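Local coordinates for ricin B-like lectin (Macrolepiota procera, PDB 4IZX), which binds lactose through its galactose ring, as a ricin B-like lectin of beta-trefoil fold, and probably recognises related glycans, at residues T13-G18 against E91-A96; T19-S24 against K29-Y34; Y34-H37 against Q42-T45; A52-S57 against G61-I66. All coordinates share one frame; numbering follows the deposited sequence. Where two conformers were deposited one is given.

Contact 1. Residues T13-G18 against E91-A96; sequences TNVKAG and EANENA
Just ahead of Val15, which touches Ala96 across the contact, Asn14 OD1 is gripped by two backbone N-H groups. The bond from Ala17 N to Asn14 OD1 is 3.0 Å long and meets a lone pair in the carbonyl plane. The second, from Lys16 N to Asn14 OD1 at 3.1 Å, is weak and strongly bent. This is an Asx motif. Gly18 N adds a bond to Asn14 O, so the chain turns at the end of strand 9-14. Val15 CG2 is anti to its own carbonyl carbon, and this branch reaches Ala96 CB at 3.9 Å. Asn93 ND2 lies at 4.4 Å from Val15 CG2, a loose approach.

Segment 91-96 lies in the loop between strands 86-89 and 97-100. A type I beta turn folds it, closed by Ala96 N on Asn93 O. Asn93 OD1 also accepts from Asn95 N at 3.1 Å, an Asx turn. Here the donor stands 60° out of the carbonyl plane. Val15 also packs on Thr134.

The Asx bonds of Asn14 and Asn93 stay within their own segments. The two turns meet mainly through one methyl pair and bury just 76 Å², a light apolar touch.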
loop_
_atom_site.group_PDB
_atom_site.type_symbol
_atom_site.label_atom_id
_atom_site.label_comp_id
_atom_site.label_asym_id
_atom_site.label_seq_id
_atom_site.Cartn_x
_atom_site.Cartn_y
_atom_site.Cartn_z
ATOM N N THR A 13 0.043 0.207 -7.618
ATOM C CA THR A 13 -0.302 -0.954 -8.432
ATOM C C THR A 13 0.656 -2.098 -8.102
ATOM O O THR A 13 1.864 -1.929 -8.097
ATOM C CB THR A 13 -0.219 -0.650 -9.923
ATOM O OG1 THR A 13 -1.043 0.481 -10.210
ATOM C CG2 THR A 13 -0.711 -1.810 -10.746
ATOM N N ASN A 14 0.129 -3.300 -7.869
ATOM C CA ASN A 14 0.984 -4.454 -7.603
ATOM C C ASN A 14 1.684 -4.888 -8.878
ATOM O O ASN A 14 1.026 -5.108 -9.903
ATOM C CB ASN A 14 0.148 -5.587 -7.056
ATOM C CG ASN A 14 0.997 -6.690 -6.463
ATOM O OD1 ASN A 14 1.303 -7.685 -7.124
ATOM N ND2 ASN A 14 1.437 -6.465 -5.221
ATOM N N VAL A 15 2.993 -5.076 -8.820
ATOM C CA VAL A 15 3.752 -5.458 -10.019
ATOM C C VAL A 15 3.358 -6.835 -10.513
ATOM O O VAL A 15 3.302 -7.066 -11.727
ATOM C CB VAL A 15 5.256 -5.375 -9.728
ATOM C CG1 VAL A 15 6.103 -6.027 -10.819
ATOM C CG2 VAL A 15 5.694 -3.920 -9.579
ATOM N N LYS A 16 3.101 -7.777 -9.605
ATOM C CA LYS A 16 2.727 -9.127 -10.011
ATOM C C LYS A 16 1.313 -9.164 -10.556
ATOM O O LYS A 16 1.075 -9.724 -11.627
ATOM C CB LYS A 16 2.905 -10.113 -8.853
ATOM C CG LYS A 16 2.525 -11.519 -9.289
ATOM C CD LYS A 16 3.037 -12.613 -8.463
ATOM C CE LYS A 16 2.772 -13.957 -9.126
ATOM N NZ LYS A 16 2.784 -14.951 -8.035
ATOM N N ALA A 17 0.348 -8.601 -9.825
ATOM C CA ALA A 17 -1.063 -8.814 -10.122
ATOM C C ALA A 17 -1.673 -7.785 -11.064
ATOM O O ALA A 17 -2.656 -8.095 -11.729
ATOM C CB ALA A 17 -1.860 -8.826 -8.838
ATOM N N GLY A 18 -1.201 -6.537 -11.006
ATOM C CA GLY A 18 -1.809 -5.483 -11.782
ATOM C C GLY A 18 -3.006 -4.813 -11.141
ATOM O O GLY A 18 -3.539 -3.866 -11.719
ATOM N N GLU A 91 15.212 -3.265 -4.824
ATOM C CA GLU A 91 16.625 -3.407 -5.145
ATOM C C GLU A 91 16.793 -3.950 -6.551
ATOM O O GLU A 91 17.744 -3.586 -7.242
ATOM C CB GLU A 91 17.317 -4.324 -4.135
ATOM C CG GLU A 91 18.801 -4.538 -4.403
ATOM C CD GLU A 91 19.562 -5.056 -3.185
ATOM O OE1 GLU A 91 18.931 -5.307 -2.131
ATOM O OE2 GLU A 91 20.803 -5.202 -3.276
ATOM N N ALA A 92 15.931 -4.882 -6.967
ATOM C CA ALA A 92 16.059 -5.537 -8.279
ATOM C C ALA A 92 15.452 -4.686 -9.392
ATOM O O ALA A 92 15.992 -4.607 -10.496
ATOM C CB ALA A 92 15.436 -6.928 -8.240
ATOM N N ASN A 93 14.284 -4.120 -9.121
ATOM C CA ASN A 93 13.480 -3.354 -10.089
ATOM C C ASN A 93 13.374 -1.896 -9.647
ATOM O O ASN A 93 12.524 -1.557 -8.850
ATOM C CB ASN A 93 12.079 -3.982 -10.176
ATOM C CG ASN A 93 11.172 -3.231 -11.107
ATOM O OD1 ASN A 93 11.619 -2.399 -11.902
ATOM N ND2 ASN A 93 9.868 -3.578 -11.082
ATOM N N GLU A 94 14.206 -1.027 -10.207
ATOM C CA GLU A 94 14.263 0.365 -9.820
ATOM C C GLU A 94 12.967 1.143 -10.154
ATOM O O GLU A 94 12.802 2.265 -9.720
ATOM C CB GLU A 94 15.470 1.029 -10.483
ATOM C CG GLU A 94 15.328 1.154 -11.993
ATOM C CD GLU A 94 16.473 1.845 -12.695
ATOM O OE1 GLU A 94 17.625 1.647 -12.289
ATOM O OE2 GLU A 94 16.201 2.547 -13.688
ATOM N N ASN A 95 12.081 0.559 -10.950
ATOM C CA ASN A 95 10.832 1.220 -11.282
ATOM C C ASN A 95 9.756 1.049 -10.202
ATOM O O ASN A 95 8.680 1.596 -10.324
ATOM C CB ASN A 95 10.299 0.641 -12.598
ATOM C CG ASN A 95 11.334 0.608 -13.674
ATOM O OD1 ASN A 95 11.845 -0.460 -14.106
ATOM N ND2 ASN A 95 11.668 1.787 -14.128
ATOM N N ALA A 96 10.008 0.173 -9.268
ATOM C CA ALA A 96 9.033 -0.217 -8.289
ATOM C C ALA A 96 9.514 0.066 -6.881
ATOM O O ALA A 96 10.686 0.357 -6.660
ATOM C CB ALA A 96 8.678 -1.697 -8.461
#

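Contact 2. Residues T19-S24 against K29-Y34; sequences TVIDLS and KSIIGY. With GAL (beta-D-galactopyranose), chain B.
The ring of Tyr34 lies beside the carboxylate of Asp22 and overlaps the bound galactose. GAL C4 sits 3.5 Å above the plane of the Tyr34 ring, over its centre. Asp22 OD2 is 3.2 Å from Tyr34 CB, and the carboxylate and ring planes are 48° apart. With chi1 at 173° the Asp22 carboxylate swings away from its backbone N, which lets both oxygens face the sugar. GAL O4 donates to Asp22 OD1 at 2.6 Å, and GAL O3 donates to Asp22 OD2 at 2.6 Å. Ile32 CD1 adds an apolar touch, 3.7 Å from GAL C6. Gly25 N, Asn41 ND2 and His37 NE2 also bond to the galactose.

The backbones hold these groups in place. Asp22 pairs with Ile32 and Val20 with Tyr34, both as antiparallel hydrogen-bonded pairs. The bond from Val20 N to Tyr34 O is 2.9 Å and nearly straight. On the face of Ile21, Leu23 and Ile31 the contacts are apolar. Ile21 CG2 meets Ile31 CG2 at 3.6 Å.

Strands 20-23 and 31-34 form a beta hairpin at one side of a sheet that continues through strands 120-126 and 106-110. Ile21 also touches Ile12 of strand 9-14, and Ile31 and Leu23 pack on strand 76-79.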
loop_
_atom_site.group_PDB
_atom_site.type_symbol
_atom_site.label_atom_id
_atom_site.label_comp_id
_atom_site.label_asym_id
_atom_site.label_seq_id
_atom_site.Cartn_x
_atom_site.Cartn_y
_atom_site.Cartn_z
ATOM N N THR A 19 -3.481 -5.322 -10.024
ATOM C CA THR A 19 -4.507 -4.705 -9.237
ATOM C C THR A 19 -3.884 -3.643 -8.326
ATOM O O THR A 19 -2.680 -3.608 -8.137
ATOM C CB THR A 19 -5.283 -5.769 -8.465
ATOM O OG1 THR A 19 -4.347 -6.499 -7.674
ATOM C CG2 THR A 19 -6.044 -6.716 -9.418
ATOM N N VAL A 20 -4.725 -2.750 -7.803
ATOM C CA VAL A 20 -4.275 -1.617 -7.014
ATOM C C VAL A 20 -4.710 -1.728 -5.566
ATOM O O VAL A 20 -5.671 -2.447 -5.228
ATOM C CB VAL A 20 -4.738 -0.276 -7.601
ATOM C CG1 VAL A 20 -4.287 -0.119 -9.035
ATOM C CG2 VAL A 20 -6.235 -0.078 -7.462
ATOM N N ILE A 21 -4.041 -0.967 -4.704
ATOM C CA ILE A 21 -4.409 -0.852 -3.301
ATOM C C ILE A 21 -5.700 -0.055 -3.186
ATOM O O ILE A 21 -5.754 1.127 -3.592
ATOM C CB ILE A 21 -3.279 -0.220 -2.467
ATOM C CG1 ILE A 21 -1.998 -1.050 -2.599
ATOM C CG2 ILE A 21 -3.716 -0.005 -1.044
ATOM C CD1 ILE A 21 -0.880 -0.627 -1.670
ATOM N N ASP A 22 -6.715 -0.679 -2.608
ATOM C CA ASP A 22 -8.094 -0.199 -2.622
ATOM C C ASP A 22 -8.644 -0.292 -1.199
ATOM O O ASP A 22 -8.515 -1.299 -0.520
ATOM C CB ASP A 22 -8.822 -1.082 -3.657
ATOM C CG ASP A 22 -10.339 -0.906 -3.750
ATOM O OD1 ASP A 22 -11.000 -0.962 -2.685
ATOM O OD2 ASP A 22 -10.837 -0.804 -4.911
ATOM N N LEU A 23 -9.243 0.810 -0.745
ATOM C CA LEU A 23 -9.971 0.851 0.502
ATOM C C LEU A 23 -11.359 0.300 0.230
ATOM O O LEU A 23 -12.184 0.911 -0.449
ATOM C CB LEU A 23 -10.044 2.256 1.053
ATOM C CG LEU A 23 -10.861 2.426 2.330
ATOM C CD1 LEU A 23 -10.385 1.508 3.427
ATOM C CD2 LEU A 23 -10.825 3.853 2.803
ATOM N N SER A 24 -11.631 -0.908 0.713
ATOM C CA SER A 24 -12.841 -1.644 0.362
ATOM C C SER A 24 -14.096 -0.814 0.532
ATOM O O SER A 24 -14.371 -0.286 1.627
ATOM C CB SER A 24 -12.962 -2.871 1.263
ATOM O OG SER A 24 -14.177 -3.523 0.981
ATOM N N LYS A 29 -12.911 -0.060 5.453
ATOM C CA LYS A 29 -11.856 -0.358 6.397
ATOM C C LYS A 29 -10.760 -1.300 5.877
ATOM O O LYS A 29 -9.587 -1.093 6.078
ATOM C CB LYS A 29 -12.434 -0.918 7.712
ATOM C CG LYS A 29 -11.384 -1.311 8.706
ATOM C CD LYS A 29 -11.337 -0.494 9.955
ATOM C CE LYS A 29 -10.304 -1.049 10.943
ATOM N NZ LYS A 29 -9.469 0.008 11.643
ATOM N N SER A 30 -11.166 -2.376 5.242
ATOM C CA SER A 30 -10.215 -3.383 4.783
ATOM C C SER A 30 -9.472 -2.907 3.554
ATOM O O SER A 30 -10.060 -2.334 2.634
ATOM C CB SER A 30 -10.957 -4.686 4.492
ATOM O OG SER A 30 -11.597 -5.218 5.638
ATOM N N ILE A 31 -8.186 -3.218 3.499
ATOM C CA ILE A 31 -7.361 -2.874 2.359
ATOM C C ILE A 31 -7.149 -4.077 1.471
ATOM O O ILE A 31 -6.709 -5.138 1.951
ATOM C CB ILE A 31 -6.006 -2.286 2.801
ATOM C CG1 ILE A 31 -6.168 -1.080 3.729
ATOM C CG2 ILE A 31 -5.147 -1.943 1.591
ATOM C CD1 ILE A 31 -6.907 0.105 3.148
ATOM N N ILE A 32 -7.531 -3.946 0.200
ATOM C CA ILE A 32 -7.590 -5.055 -0.717
ATOM C C ILE A 32 -6.913 -4.698 -2.033
ATOM O O ILE A 32 -6.715 -3.517 -2.356
ATOM C CB ILE A 32 -9.064 -5.462 -0.982
ATOM C CG1 ILE A 32 -9.850 -4.278 -1.584
ATOM C CG2 ILE A 32 -9.719 -5.967 0.295
ATOM C CD1 ILE A 32 -11.267 -4.609 -2.033
ATOM N N GLY A 33 -6.607 -5.712 -2.825
ATOM C CA GLY A 33 -6.271 -5.519 -4.223
ATOM C C GLY A 33 -7.504 -5.535 -5.079
ATOM O O GLY A 33 -8.351 -6.421 -4.920
ATOM N N TYR A 34 -7.628 -4.601 -6.028
ATOM C CA TYR A 34 -8.818 -4.502 -6.836
ATOM C C TYR A 34 -8.464 -3.897 -8.168
ATOM O O TYR A 34 -7.579 -3.034 -8.245
ATOM C CB TYR A 34 -9.869 -3.633 -6.105
ATOM C CG TYR A 34 -11.317 -3.877 -6.519
ATOM C CD1 TYR A 34 -12.073 -4.884 -5.916
ATOM C CD2 TYR A 34 -11.931 -3.070 -7.438
ATOM C CE1 TYR A 34 -13.409 -5.055 -6.206
ATOM C CE2 TYR A 34 -13.254 -3.237 -7.770
ATOM C CZ TYR A 34 -13.996 -4.243 -7.151
ATOM O OH TYR A 34 -15.353 -4.341 -7.414
HETATM C C1 GAL B . -16.681 -1.311 -4.221
HETATM C C2 GAL B . -15.605 -0.359 -4.643
HETATM C C3 GAL B . -14.377 -1.133 -5.120
HETATM C C4 GAL B . -13.966 -2.172 -4.069
HETATM C C5 GAL B . -15.166 -3.036 -3.755
HETATM C C6 GAL B . -14.869 -4.118 -2.719
HETATM O O2 GAL B . -16.083 0.438 -5.708
HETATM O O3 GAL B . -13.331 -0.195 -5.375
HETATM O O4 GAL B . -13.530 -1.517 -2.861
HETATM O O5 GAL B . -16.228 -2.238 -3.236
HETATM O O6 GAL B . -16.038 -4.938 -2.527
#

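Contact 3. Residues Y34-H37 against Q42-T45; sequences YPYH and QQWT. With GAL (beta-D-galactopyranose), chain B.
The contact forms one wall of the galactose pocket, where the amide of Gln42 is held by the backbone of Pro35 and His37 and flanked by the rings of Tyr36 and His37. Gln42 NE2 donates to Pro35 O at 3.0 Å, with the acceptor close to the amide plane of Gln42. Gln42 OE1 accepts from His37 N at 2.8 Å, on a lone pair and nearly straight (170°). Gly39 N adds a weak bond to the same oxygen. The side chain of Gln42 is extended beyond CG, which carries its amide to the loop 34-37.

The imidazole of His37 stacks on this amide, with the two planes 28° apart. Gln42 OE1 sits 3.4 Å above the imidazole plane, over its centre. His37 CG lies between its backbone N and carbonyl carbon (chi1 54°), which folds the ring back over the amide that its own N-H binds. At the ring edge, His37 NE2 donates to GAL O3 at 2.8 Å. The planes of the Tyr36 ring and the amide are nearly parallel, though the side chains meet obliquely; Tyr36 CD1 is 3.3 Å from Gln42 OE1. Tyr36 OH is bonded to the C-terminal Pro140 OXT, and Lys11 makes a cation-pi contact with Tyr36.

Gln42 does not bond to the galactose itself. Its NE2 also donates to Asp22 OD2. Gln42 thus probably acts as a second-shell residue. GAL O3 donates to Asp22 and accepts from His37, so the bonds of Gln42 would help to fix both partners of this hydroxyl.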
loop_
_atom_site.group_PDB
_atom_site.type_symbol
_atom_site.label_atom_id
_atom_site.label_comp_id
_atom_site.label_asym_id
_atom_site.label_seq_id
_atom_site.Cartn_x
_atom_site.Cartn_y
_atom_site.Cartn_z
ATOM N N TYR A 34 -7.628 -4.601 -6.028
ATOM C CA TYR A 34 -8.818 -4.502 -6.836
ATOM C C TYR A 34 -8.464 -3.897 -8.168
ATOM O O TYR A 34 -7.579 -3.034 -8.245
ATOM C CB TYR A 34 -9.869 -3.633 -6.105
ATOM C CG TYR A 34 -11.317 -3.877 -6.519
ATOM C CD1 TYR A 34 -12.073 -4.884 -5.916
ATOM C CD2 TYR A 34 -11.931 -3.070 -7.438
ATOM C CE1 TYR A 34 -13.409 -5.055 -6.206
ATOM C CE2 TYR A 34 -13.254 -3.237 -7.770
ATOM C CZ TYR A 34 -13.996 -4.243 -7.151
ATOM O OH TYR A 34 -15.353 -4.341 -7.414
ATOM N N PRO A 35 -9.163 -4.267 -9.253
ATOM C CA PRO A 35 -8.902 -3.593 -10.540
ATOM C C PRO A 35 -9.130 -2.083 -10.442
ATOM O O PRO A 35 -10.075 -1.637 -9.824
ATOM C CB PRO A 35 -9.872 -4.283 -11.500
ATOM C CG PRO A 35 -10.034 -5.667 -10.915
ATOM C CD PRO A 35 -10.075 -5.415 -9.409
ATOM N N TYR A 36 -8.270 -1.305 -11.099
ATOM C CA TYR A 36 -8.356 0.141 -11.036
ATOM C C TYR A 36 -9.504 0.679 -11.860
ATOM O O TYR A 36 -9.556 0.476 -13.079
ATOM C CB TYR A 36 -7.047 0.777 -11.541
ATOM C CG TYR A 36 -6.990 2.264 -11.347
ATOM C CD1 TYR A 36 -7.067 2.800 -10.079
ATOM C CD2 TYR A 36 -6.845 3.133 -12.437
ATOM C CE1 TYR A 36 -6.994 4.171 -9.888
ATOM C CE2 TYR A 36 -6.786 4.488 -12.244
ATOM C CZ TYR A 36 -6.866 5.016 -10.971
ATOM O OH TYR A 36 -6.804 6.375 -10.690
ATOM N N HIS A 37 -10.367 1.459 -11.228
ATOM C CA HIS A 37 -11.472 2.127 -11.894
ATOM C C HIS A 37 -11.454 3.637 -11.637
ATOM O O HIS A 37 -12.436 4.281 -11.910
ATOM C CB HIS A 37 -12.824 1.509 -11.514
ATOM C CG HIS A 37 -13.067 1.447 -10.052
ATOM N ND1 HIS A 37 -13.539 2.518 -9.347
ATOM C CD2 HIS A 37 -13.011 0.421 -9.191
ATOM C CE1 HIS A 37 -13.649 2.165 -8.080
ATOM N NE2 HIS A 37 -13.331 0.899 -7.954
ATOM N N GLN A 42 -9.225 4.325 -4.334
ATOM C CA GLN A 42 -8.056 3.722 -4.949
ATOM C C GLN A 42 -6.940 4.767 -5.110
ATOM O O GLN A 42 -5.976 4.522 -5.834
ATOM C CB GLN A 42 -8.426 3.120 -6.267
ATOM C CG GLN A 42 -9.600 2.167 -6.191
ATOM C CD GLN A 42 -9.863 1.472 -7.500
ATOM O OE1 GLN A 42 -9.942 2.114 -8.545
ATOM N NE2 GLN A 42 -10.026 0.167 -7.460
ATOM N N GLN A 43 -7.070 5.920 -4.443
ATOM C CA GLN A 43 -6.151 7.013 -4.512
ATOM C C GLN A 43 -5.687 7.375 -3.123
ATOM O O GLN A 43 -6.485 7.443 -2.188
ATOM C CB GLN A 43 -6.801 8.206 -5.233
ATOM C CG GLN A 43 -7.216 7.876 -6.655
ATOM C CD GLN A 43 -7.852 9.014 -7.408
ATOM O OE1 GLN A 43 -8.797 8.818 -8.212
ATOM N NE2 GLN A 43 -7.318 10.182 -7.227
ATOM N N TRP A 44 -4.401 7.694 -2.996
ATOM C CA TRP A 44 -3.718 7.854 -1.720
ATOM C C TRP A 44 -2.866 9.101 -1.770
ATOM O O TRP A 44 -1.988 9.234 -2.638
ATOM C CB TRP A 44 -2.857 6.609 -1.432
ATOM C CG TRP A 44 -3.700 5.374 -1.356
ATOM C CD1 TRP A 44 -3.951 4.505 -2.375
ATOM C CD2 TRP A 44 -4.467 4.922 -0.224
ATOM N NE1 TRP A 44 -4.835 3.547 -1.962
ATOM C CE2 TRP A 44 -5.173 3.774 -0.647
ATOM C CE3 TRP A 44 -4.662 5.389 1.072
ATOM C CZ2 TRP A 44 -6.035 3.088 0.201
ATOM C CZ3 TRP A 44 -5.499 4.694 1.917
ATOM C CH2 TRP A 44 -6.186 3.574 1.477
ATOM N N THR A 45 -3.148 10.042 -0.873
ATOM C CA THR A 45 -2.446 11.303 -0.798
ATOM C C THR A 45 -1.269 11.119 0.143
ATOM O O THR A 45 -1.405 10.758 1.311
ATOM C CB THR A 45 -3.368 12.446 -0.338
ATOM O OG1 THR A 45 -4.548 12.496 -1.104
ATOM C CG2 THR A 45 -2.635 13.740 -0.265
HETATM C C1 GAL B . -16.681 -1.311 -4.221
HETATM C C2 GAL B . -15.605 -0.359 -4.643
HETATM C C3 GAL B . -14.377 -1.133 -5.120
HETATM C C4 GAL B . -13.966 -2.172 -4.069
HETATM C C5 GAL B . -15.166 -3.036 -3.755
HETATM C C6 GAL B . -14.869 -4.118 -2.719
HETATM O O2 GAL B . -16.083 0.438 -5.708
HETATM O O3 GAL B . -13.331 -0.195 -5.375
HETATM O O4 GAL B . -13.530 -1.517 -2.861
HETATM O O5 GAL B . -16.228 -2.238 -3.236
HETATM O O6 GAL B . -16.038 -4.938 -2.527
#

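Contact 4. Residues A52-S57 against G61-I66; sequences AWTLRS and GSYLGI
Arg56 runs across the ring of Tyr63, starting with CB, which is 3.6 Å from Tyr63 CE2. Its CG lies over the face, offset toward the rim, in a CH-pi contact at 4.3 Å from the Tyr63 ring centroid. The chain then bends at chi3 (-126°) and brings NE round to the hydroxyl. Arg56 NE donates to Tyr63 OH at 3.4 Å, a weak but straight bond at the edge of the guanidinium. The guanidinium and ring planes are nearly perpendicular. At the tip, Gly61 O sits 3.6 Å above the guanidinium plane, and NH1 lies against Gly61 CA.

Along the backbone, Ser57 N bonds to Ser62 O at 2.8 Å and Leu64 N to Leu55 O, while Gly61 N closes the turn on Ser57 O. Leu55 and Leu64 lie side by side and touch through their CD2 methyls. Further on, a water accepts from Leu55 N at 2.9 Å and lies 2.8 Å from Leu64 O, to which it probably donates.

The N-to-C directions of strands 53-57 and 63-66 differ by 116°, with a single bridge. The first pairs with 44-48, the second with 76-79, and the chain so passes between two sheets of the beta-trefoil.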
loop_
_atom_site.group_PDB
_atom_site.type_symbol
_atom_site.label_atom_id
_atom_site.label_comp_id
_atom_site.label_asym_id
_atom_site.label_seq_id
_atom_site.Cartn_x
_atom_site.Cartn_y
_atom_site.Cartn_z
ATOM N N ALA A 52 9.201 10.129 7.458
ATOM C CA ALA A 52 8.534 8.963 6.911
ATOM C C ALA A 52 7.326 9.452 6.123
ATOM O O ALA A 52 7.080 10.648 6.048
ATOM C CB ALA A 52 8.106 8.003 8.023
ATOM N N TRP A 53 6.578 8.504 5.562
ATOM C CA TRP A 53 5.442 8.798 4.702
ATOM C C TRP A 53 4.152 8.368 5.353
ATOM O O TRP A 53 4.057 7.268 5.934
ATOM C CB TRP A 53 5.557 8.064 3.373
ATOM C CG TRP A 53 6.723 8.448 2.555
ATOM C CD1 TRP A 53 7.964 7.860 2.551
ATOM C CD2 TRP A 53 6.794 9.510 1.587
ATOM N NE1 TRP A 53 8.790 8.487 1.644
ATOM C CE2 TRP A 53 8.093 9.492 1.036
ATOM C CE3 TRP A 53 5.885 10.466 1.136
ATOM C CZ2 TRP A 53 8.471 10.347 0.042
ATOM C CZ3 TRP A 53 6.281 11.339 0.149
ATOM C CH2 TRP A 53 7.551 11.263 -0.372
ATOM N N THR A 54 3.112 9.180 5.222
ATOM C CA THR A 54 1.750 8.774 5.555
ATOM C C THR A 54 0.941 8.782 4.270
ATOM O O THR A 54 1.197 9.586 3.360
ATOM C CB THR A 54 1.125 9.635 6.666
ATOM O OG1 THR A 54 0.919 10.944 6.139
ATOM C CG2 THR A 54 2.017 9.662 7.891
ATOM N N LEU A 55 -0.054 7.907 4.226
ATOM C CA LEU A 55 -0.889 7.711 3.029
ATOM C C LEU A 55 -2.360 7.901 3.411
ATOM O O LEU A 55 -2.904 7.108 4.173
ATOM C CB LEU A 55 -0.692 6.325 2.416
ATOM C CG LEU A 55 0.459 6.204 1.406
ATOM C CD1 LEU A 55 1.795 6.534 2.016
ATOM C CD2 LEU A 55 0.532 4.849 0.797
ATOM N N ARG A 56 -2.960 8.983 2.928
ATOM C CA ARG A 56 -4.321 9.336 3.307
ATOM C C ARG A 56 -5.297 9.022 2.187
ATOM O O ARG A 56 -5.095 9.422 1.041
ATOM C CB ARG A 56 -4.406 10.818 3.678
ATOM C CG ARG A 56 -5.780 11.261 4.153
ATOM C CD ARG A 56 -5.904 12.776 4.148
ATOM N NE ARG A 56 -6.337 13.293 5.443
ATOM C CZ ARG A 56 -7.534 13.824 5.673
ATOM N NH1 ARG A 56 -8.422 13.909 4.693
ATOM N NH2 ARG A 56 -7.842 14.270 6.883
ATOM N N SER A 57 -6.359 8.301 2.526
ATOM C CA SER A 57 -7.355 7.936 1.549
ATOM C C SER A 57 -8.045 9.166 0.993
ATOM O O SER A 57 -8.603 9.968 1.753
ATOM C CB SER A 57 -8.395 7.047 2.184
ATOM O OG SER A 57 -9.530 6.911 1.356
ATOM N N GLY A 61 -10.491 9.935 4.004
ATOM C CA GLY A 61 -9.657 10.702 4.930
ATOM C C GLY A 61 -9.025 9.904 6.060
ATOM O O GLY A 61 -8.296 10.478 6.878
ATOM N N SER A 62 -9.294 8.616 6.132
ATOM C CA SER A 62 -8.527 7.693 6.942
ATOM C C SER A 62 -7.148 7.491 6.345
ATOM O O SER A 62 -6.916 7.838 5.189
ATOM C CB SER A 62 -9.254 6.325 7.063
ATOM O OG SER A 62 -10.518 6.443 7.657
ATOM N N TYR A 63 -6.261 6.863 7.116
ATOM C CA TYR A 63 -4.903 6.605 6.679
ATOM C C TYR A 63 -4.682 5.118 6.482
ATOM O O TYR A 63 -5.283 4.271 7.126
ATOM C CB TYR A 63 -3.883 7.161 7.681
ATOM C CG TYR A 63 -3.911 8.664 7.776
ATOM C CD1 TYR A 63 -4.798 9.291 8.634
ATOM C CD2 TYR A 63 -3.107 9.447 6.982
ATOM C CE1 TYR A 63 -4.863 10.685 8.699
ATOM C CE2 TYR A 63 -3.143 10.833 7.033
ATOM C CZ TYR A 63 -4.032 11.470 7.882
ATOM O OH TYR A 63 -4.061 12.846 7.933
ATOM N N LEU A 64 -3.749 4.793 5.601
ATOM C CA LEU A 64 -3.331 3.407 5.430
ATOM C C LEU A 64 -2.505 2.996 6.641
ATOM O O LEU A 64 -1.447 3.586 6.931
ATOM C CB LEU A 64 -2.477 3.305 4.172
ATOM C CG LEU A 64 -2.161 1.903 3.711
ATOM C CD1 LEU A 64 -3.408 1.307 3.058
ATOM C CD2 LEU A 64 -1.004 1.868 2.740
ATOM N N GLY A 65 -2.976 1.983 7.376
ATOM C CA GLY A 65 -2.307 1.494 8.571
ATOM C C GLY A 65 -2.478 -0.015 8.704
ATOM O O GLY A 65 -2.716 -0.724 7.727
ATOM N N ILE A 66 -2.243 -0.505 9.919
ATOM C CA ILE A 66 -2.246 -1.956 10.160
ATOM C C ILE A 66 -3.090 -2.399 11.317
ATOM O O ILE A 66 -3.365 -1.624 12.235
ATOM C CB ILE A 66 -0.820 -2.499 10.367
ATOM C CG1 ILE A 66 -0.043 -1.844 11.527
ATOM C CG2 ILE A 66 -0.060 -2.304 9.073
ATOM C CD1 ILE A 66 1.281 -2.529 11.760
HETATM O O HOH W 1 -0.545 6.248 6.593
#

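How the contacts relate
Contact 2 is the most buried of the four, contact 3 lies at the surface, and contacts 1 and 4 are partly buried. Contacts 2 and 3 share Tyr34, and both touch the galactose; on the sugar side they combine hydrogen bonds with the face of Tyr34. Contact 1 lies away from the sugar and is a sparse apolar touch, but Asn14 N probably bonds to Thr19 O of contact 2. Contact 4 combines backbone bonds, an arginine-tyrosine pair and a leucine pair. It meets contact 3 where Thr45 N probably bonds to Arg56 O, in the sheet that also holds strand 9-14. Leu64 touches both Trp44 and Ile31, so contacts 2, 3 and 4 meet in apolar packing.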